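Local structure of chitin oligosaccharide binding protein NagB2 (Paenibacillus sp. FPU-7, 7EHU) at the 2-acetamido-2-deoxy-beta-D-glucopyranose site. The protein binds short chitin oligosaccharides, N,N'-diacetylchitobiose and N,N',N''-triacetylchitotriose, as an extracellular solute-binding protein, probably delivering them to an ABC transporter. Coordinates in Å, arbitrary orientation; residue numbers count along the deposited sequence, not the author numbering.

The 2-acetamido-2-deoxy-beta-D-glucopyranose site. Residues 37-38, 40, 42-43, 46, 73-74, 77, 97, 144-145, 147, 149, 198, 257, 277, 280-281, 315-316, 387, 389. With NAG (2-acetamido-2-deoxy-beta-D-glucopyranose), chain B; NAG (2-acetamido-2-deoxy-beta-D-glucopyranose), chain C; NAG (2-acetamido-2-deoxy-beta-D-glucopyranose), chain D.
Three beta-1,4-linked NAG units, a triacetylchitotriose, lie almost wholly buried in the ligand cleft of this solute-binding protein, along the indole of Trp277. With CG in the crowded position between backbone N and carbonyl carbon (chi1 63°), that side chain runs beside the sugars: CB meets O4 of NAG (chain B), CG the same O4 and the ring O5 of NAG (chain C), CD1 packs 3.6 Å from C3 of NAG (chain B), the six-membered ring lies under C4 of NAG (chain C), CZ3 nears O5 of NAG (chain D), and CH2 at the tip reaches its C5. A broad, flat indole suits this, spanning both glycosidic linkages; its NE1 donates in the ring plane to Tyr257 OH (2.8 Å), which would help fix its rotation. An alanine here would remove the indole, and with it the shared face under the three sugars, and so would probably loosen their hold. The acetamides are met by different groups. The backbone O of Trp277 accepts the N2-H of NAG (chain B) from above the carbonyl plane, while Thr42 OG1, a hydroxyl donor suited to a carbonyl, donates to its O7 (2.6 Å). Asn316, CG anti to the backbone N, offers its amide OD1, a natural N-H acceptor, on an in-plane lone pair to N2 of NAG (chain C) at 2.9 Å. Trp198 gives the methyl C8 of NAG (chain D) an aromatic face, 3.5 Å from its five-membered ring centroid. At the terminal sugar, Asp389 OD2, a carboxylate acceptor fit for a hydroxyl, takes O4 (2.7 Å) from above its plane, and Arg77 NH2 bridges to OD1, orienting the carboxylate. CH-pi contacts and hydrogen bonds together let the cleft capture N-acetylated chitin oligosaccharides, probably for uptake.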
loop_
_atom_site.group_PDB
_atom_site.type_symbol
_atom_site.label_atom_id
_atom_site.label_comp_id
_atom_site.label_asym_id
_atom_site.label_seq_id
_atom_site.Cartn_x
_atom_site.Cartn_y
_atom_site.Cartn_z
ATOM N N ILE A 37 4.466 -12.091 -1.540
ATOM C CA ILE A 37 3.218 -11.920 -0.801
ATOM C C ILE A 37 1.995 -12.278 -1.645
ATOM O O ILE A 37 0.859 -11.996 -1.239
ATOM C CB ILE A 37 3.113 -10.501 -0.210
ATOM C CG1 ILE A 37 3.178 -9.426 -1.311
ATOM C CG2 ILE A 37 4.194 -10.279 0.834
ATOM C CD1 ILE A 37 2.796 -8.054 -0.802
ATOM N N ASN A 38 2.185 -12.924 -2.788
ATOM C CA ASN A 38 1.086 -13.164 -3.735
ATOM C C ASN A 38 0.376 -14.486 -3.478
ATOM O O ASN A 38 0.378 -15.392 -4.315
ATOM C CB ASN A 38 1.624 -13.073 -5.150
ATOM C CG ASN A 38 2.209 -11.735 -5.415
ATOM O OD1 ASN A 38 1.532 -10.722 -5.198
ATOM N ND2 ASN A 38 3.471 -11.692 -5.813
ATOM N N ARG A 40 -3.059 -14.769 -2.072
ATOM C CA ARG A 40 -4.514 -14.816 -2.144
ATOM C C ARG A 40 -4.969 -15.151 -3.563
ATOM O O ARG A 40 -4.239 -14.949 -4.536
ATOM C CB ARG A 40 -5.120 -13.474 -1.727
ATOM C CG ARG A 40 -4.830 -13.065 -0.284
ATOM C CD ARG A 40 -5.548 -11.740 0.072
ATOM N NE ARG A 40 -5.293 -11.262 1.435
ATOM C CZ ARG A 40 -4.578 -10.182 1.777
ATOM N NH1 ARG A 40 -4.001 -9.394 0.877
ATOM N NH2 ARG A 40 -4.463 -9.875 3.054
ATOM N N THR A 42 -6.991 -13.629 -5.402
ATOM C CA THR A 42 -7.028 -12.439 -6.244
ATOM C C THR A 42 -5.654 -12.042 -6.761
ATOM O O THR A 42 -5.570 -11.175 -7.638
ATOM C CB THR A 42 -7.619 -11.267 -5.467
ATOM O OG1 THR A 42 -6.888 -11.112 -4.245
ATOM C CG2 THR A 42 -9.111 -11.477 -5.146
ATOM N N ALA A 43 -4.583 -12.627 -6.226
ATOM C CA ALA A 43 -3.221 -12.332 -6.652
ATOM C C ALA A 43 -2.644 -13.412 -7.556
ATOM O O ALA A 43 -1.436 -13.394 -7.834
ATOM C CB ALA A 43 -2.329 -12.137 -5.423
ATOM N N THR A 46 -0.615 -12.233 -10.536
ATOM C CA THR A 46 0.678 -11.697 -10.116
ATOM C C THR A 46 1.653 -12.821 -9.827
ATOM O O THR A 46 2.827 -12.750 -10.217
ATOM C CB THR A 46 0.482 -10.824 -8.877
ATOM O OG1 THR A 46 -0.545 -9.867 -9.150
ATOM C CG2 THR A 46 1.756 -10.067 -8.520
ATOM N N ASP A 73 0.722 -10.817 3.392
ATOM C CA ASP A 73 1.300 -9.482 3.513
ATOM C C ASP A 73 1.683 -9.114 4.948
ATOM O O ASP A 73 2.850 -8.792 5.227
ATOM C CB ASP A 73 0.375 -8.436 2.844
ATOM C CG ASP A 73 -1.102 -8.446 3.323
ATOM O OD1 ASP A 73 -1.499 -9.145 4.266
ATOM O OD2 ASP A 73 -1.897 -7.722 2.661
ATOM N N THR A 74 0.725 -9.130 5.873
ATOM C CA THR A 74 1.025 -8.662 7.226
ATOM C C THR A 74 2.031 -9.581 7.913
ATOM O O THR A 74 2.931 -9.116 8.632
ATOM C CB THR A 74 -0.239 -8.598 8.092
ATOM O OG1 THR A 74 -0.840 -9.889 8.105
ATOM C CG2 THR A 74 -1.226 -7.552 7.580
ATOM N N ARG A 77 5.682 -8.878 6.424
ATOM C CA ARG A 77 6.308 -7.607 6.762
ATOM C C ARG A 77 6.562 -7.481 8.250
ATOM O O ARG A 77 7.620 -7.000 8.674
ATOM C CB ARG A 77 5.427 -6.453 6.305
ATOM C CG ARG A 77 6.059 -5.083 6.452
ATOM C CD ARG A 77 5.136 -3.996 6.047
ATOM N NE ARG A 77 5.819 -2.723 6.089
ATOM C CZ ARG A 77 5.280 -1.570 5.714
ATOM N NH1 ARG A 77 4.004 -1.557 5.322
ATOM N NH2 ARG A 77 5.984 -0.455 5.705
ATOM N N PHE A 97 9.388 -3.139 1.891
ATOM C CA PHE A 97 8.856 -1.785 1.848
ATOM C C PHE A 97 9.969 -0.752 1.977
ATOM O O PHE A 97 10.882 -0.902 2.795
ATOM C CB PHE A 97 7.812 -1.557 2.948
ATOM C CG PHE A 97 6.477 -2.126 2.565
ATOM C CD1 PHE A 97 6.205 -3.478 2.753
ATOM C CD2 PHE A 97 5.507 -1.344 1.931
ATOM C CE1 PHE A 97 5.010 -4.033 2.336
ATOM C CE2 PHE A 97 4.312 -1.886 1.507
ATOM C CZ PHE A 97 4.054 -3.232 1.703
ATOM N N GLU A 144 8.067 -2.597 -7.388
ATOM C CA GLU A 144 7.411 -3.405 -8.415
ATOM C C GLU A 144 6.304 -2.641 -9.122
ATOM O O GLU A 144 6.040 -2.895 -10.299
ATOM C CB GLU A 144 6.812 -4.662 -7.742
ATOM C CG GLU A 144 5.893 -5.472 -8.599
ATOM C CD GLU A 144 5.347 -6.735 -7.951
ATOM O OE1 GLU A 144 5.865 -7.191 -6.921
ATOM O OE2 GLU A 144 4.393 -7.288 -8.510
ATOM N N ALA A 145 5.660 -1.728 -8.410
ATOM C CA ALA A 145 4.525 -0.976 -8.907
ATOM C C ALA A 145 4.517 0.347 -8.167
ATOM O O ALA A 145 5.205 0.517 -7.161
ATOM C CB ALA A 145 3.210 -1.712 -8.640
ATOM N N PHE A 147 1.606 3.190 -6.390
ATOM C CA PHE A 147 0.275 3.160 -5.798
ATOM C C PHE A 147 -0.222 4.573 -5.545
ATOM O O PHE A 147 0.557 5.511 -5.359
ATOM C CB PHE A 147 0.208 2.351 -4.473
ATOM C CG PHE A 147 0.696 3.117 -3.265
ATOM C CD1 PHE A 147 2.062 3.259 -2.996
ATOM C CD2 PHE A 147 -0.206 3.713 -2.414
ATOM C CE1 PHE A 147 2.493 3.981 -1.906
ATOM C CE2 PHE A 147 0.232 4.444 -1.309
ATOM C CZ PHE A 147 1.574 4.595 -1.072
ATOM N N GLU A 149 -3.797 5.822 -2.944
ATOM C CA GLU A 149 -4.960 5.423 -2.162
ATOM C C GLU A 149 -6.046 6.466 -2.342
ATOM O O GLU A 149 -5.749 7.653 -2.451
ATOM C CB GLU A 149 -4.618 5.214 -0.676
ATOM C CG GLU A 149 -3.633 4.066 -0.465
ATOM C CD GLU A 149 -3.270 3.782 0.962
ATOM O OE1 GLU A 149 -3.920 4.325 1.897
ATOM O OE2 GLU A 149 -2.296 2.998 1.150
ATOM N N TRP A 198 -3.986 -2.313 9.520
ATOM C CA TRP A 198 -3.405 -1.433 8.511
ATOM C C TRP A 198 -4.469 -0.943 7.529
ATOM O O TRP A 198 -4.335 0.145 6.955
ATOM C CB TRP A 198 -2.278 -2.149 7.759
ATOM C CG TRP A 198 -2.749 -3.131 6.726
ATOM C CD1 TRP A 198 -3.063 -4.449 6.919
ATOM C CD2 TRP A 198 -3.005 -2.856 5.339
ATOM N NE1 TRP A 198 -3.495 -5.004 5.742
ATOM C CE2 TRP A 198 -3.465 -4.048 4.760
ATOM C CE3 TRP A 198 -2.884 -1.706 4.532
ATOM C CZ2 TRP A 198 -3.762 -4.137 3.412
ATOM C CZ3 TRP A 198 -3.199 -1.801 3.214
ATOM C CH2 TRP A 198 -3.641 -3.002 2.664
ATOM N N TYR A 257 -9.262 -7.840 5.691
ATOM C CA TYR A 257 -9.076 -6.862 4.619
ATOM C C TYR A 257 -9.800 -7.294 3.354
ATOM O O TYR A 257 -10.548 -6.514 2.761
ATOM C CB TYR A 257 -7.572 -6.736 4.332
ATOM C CG TYR A 257 -7.193 -5.905 3.147
ATOM C CD1 TYR A 257 -7.628 -4.601 3.015
ATOM C CD2 TYR A 257 -6.360 -6.424 2.172
ATOM C CE1 TYR A 257 -7.250 -3.831 1.931
ATOM C CE2 TYR A 257 -5.971 -5.680 1.089
ATOM C CZ TYR A 257 -6.401 -4.373 0.983
ATOM O OH TYR A 257 -5.952 -3.646 -0.097
ATOM N N TRP A 277 -3.672 -1.108 -6.071
ATOM C CA TRP A 277 -3.435 -2.541 -6.272
ATOM C C TRP A 277 -4.699 -3.375 -6.093
ATOM O O TRP A 277 -4.673 -4.572 -6.392
ATOM C CB TRP A 277 -2.331 -3.017 -5.286
ATOM C CG TRP A 277 -2.787 -2.843 -3.856
ATOM C CD1 TRP A 277 -3.707 -3.605 -3.183
ATOM C CD2 TRP A 277 -2.409 -1.800 -2.944
ATOM N NE1 TRP A 277 -3.936 -3.104 -1.930
ATOM C CE2 TRP A 277 -3.148 -1.992 -1.758
ATOM C CE3 TRP A 277 -1.516 -0.727 -3.019
ATOM C CZ2 TRP A 277 -3.030 -1.137 -0.670
ATOM C CZ3 TRP A 277 -1.394 0.113 -1.935
ATOM C CH2 TRP A 277 -2.139 -0.100 -0.770
ATOM N N SER A 280 -7.766 -4.827 -9.760
ATOM C CA SER A 280 -8.087 -6.076 -10.445
ATOM C C SER A 280 -9.244 -6.799 -9.759
ATOM O O SER A 280 -10.078 -7.419 -10.426
ATOM C CB SER A 280 -6.881 -7.012 -10.513
ATOM O OG SER A 280 -6.390 -7.288 -9.213
ATOM N N ALA A 281 -9.303 -6.762 -8.421
ATOM C CA ALA A 281 -10.392 -7.436 -7.728
ATOM C C ALA A 281 -11.717 -6.751 -8.010
ATOM O O ALA A 281 -12.755 -7.411 -8.102
ATOM C CB ALA A 281 -10.113 -7.473 -6.229
ATOM N N SER A 315 6.518 2.301 -3.209
ATOM C CA SER A 315 6.866 1.876 -1.866
ATOM C C SER A 315 7.179 0.399 -1.713
ATOM O O SER A 315 7.718 0.021 -0.676
ATOM C CB SER A 315 5.677 2.151 -0.936
ATOM O OG SER A 315 4.544 1.439 -1.427
ATOM N N ASN A 316 6.777 -0.463 -2.643
ATOM C CA ASN A 316 6.828 -1.899 -2.406
ATOM C C ASN A 316 7.404 -2.615 -3.609
ATOM O O ASN A 316 7.018 -2.351 -4.754
ATOM C CB ASN A 316 5.427 -2.426 -2.075
ATOM C CG ASN A 316 5.424 -3.892 -1.647
ATOM O OD1 ASN A 316 4.735 -4.725 -2.241
ATOM N ND2 ASN A 316 6.217 -4.221 -0.623
ATOM N N ALA A 387 2.791 6.926 2.400
ATOM C CA ALA A 387 2.112 6.329 3.541
ATOM C C ALA A 387 2.916 6.571 4.812
ATOM O O ALA A 387 4.154 6.578 4.806
ATOM C CB ALA A 387 1.909 4.837 3.339
ATOM N N ASP A 389 3.657 4.737 7.151
ATOM C CA ASP A 389 4.548 3.640 7.538
ATOM C C ASP A 389 5.868 3.663 6.794
ATOM O O ASP A 389 6.794 2.940 7.181
ATOM C CB ASP A 389 3.682 2.400 7.466
ATOM C CG ASP A 389 3.449 1.822 6.081
ATOM O OD1 ASP A 389 4.030 1.764 5.085
ATOM O OD2 ASP A 389 2.328 2.411 5.781
HETATM C C1 NAG B . -1.951 -7.913 -6.481
HETATM C C2 NAG B . -2.691 -7.773 -5.139
HETATM C C3 NAG B . -2.093 -6.649 -4.302
HETATM C C4 NAG B . -0.569 -6.673 -4.303
HETATM C C5 NAG B . -0.018 -6.912 -5.702
HETATM C C6 NAG B . 1.480 -7.086 -5.732
HETATM C C7 NAG B . -5.112 -8.310 -5.107
HETATM C C8 NAG B . -6.485 -7.802 -5.468
HETATM N N2 NAG B . -4.095 -7.490 -5.393
HETATM O O1 NAG B . -2.413 -9.014 -7.182
HETATM O O3 NAG B . -2.629 -6.748 -2.984
HETATM O O4 NAG B . -0.102 -5.368 -3.967
HETATM O O5 NAG B . -0.596 -8.095 -6.255
HETATM O O6 NAG B . 1.921 -8.006 -4.750
HETATM O O7 NAG B . -4.936 -9.397 -4.553
HETATM C C1 NAG C . 0.383 -5.144 -2.652
HETATM C C2 NAG C . 1.103 -3.808 -2.715
HETATM C C3 NAG C . 1.471 -3.320 -1.317
HETATM C C4 NAG C . 0.288 -3.401 -0.362
HETATM C C5 NAG C . -0.302 -4.803 -0.432
HETATM C C6 NAG C . -1.527 -5.007 0.423
HETATM C C7 NAG C . 2.428 -3.509 -4.791
HETATM C C8 NAG C . 3.751 -3.765 -5.437
HETATM N N2 NAG C . 2.309 -3.927 -3.523
HETATM O O3 NAG C . 1.947 -1.989 -1.444
HETATM O O4 NAG C . 0.742 -3.191 0.972
HETATM O O5 NAG C . -0.698 -5.065 -1.783
HETATM O O6 NAG C . -1.958 -6.363 0.377
HETATM O O7 NAG C . 1.521 -2.931 -5.384
HETATM C C1 NAG D . 0.357 -2.006 1.611
HETATM C C2 NAG D . 0.808 -2.096 3.049
HETATM C C3 NAG D . 0.595 -0.763 3.765
HETATM C C4 NAG D . 1.265 0.366 2.990
HETATM C C5 NAG D . 0.793 0.367 1.540
HETATM C C6 NAG D . 1.494 1.396 0.679
HETATM C C7 NAG D . 0.791 -4.253 4.210
HETATM C C8 NAG D . -0.044 -5.262 4.951
HETATM N N2 NAG D . 0.145 -3.174 3.762
HETATM O O3 NAG D . 1.132 -0.875 5.077
HETATM O O4 NAG D . 0.954 1.642 3.542
HETATM O O5 NAG D . 1.027 -0.928 0.963
HETATM O O6 NAG D . 2.897 1.183 0.637
HETATM O O7 NAG D . 2.001 -4.403 4.038
HETATM O O HOH W 1 -1.539 2.681 3.685
HETATM O O HOH W 2 0.251 0.926 6.915
HETATM O O HOH W 3 3.329 -6.765 3.340
#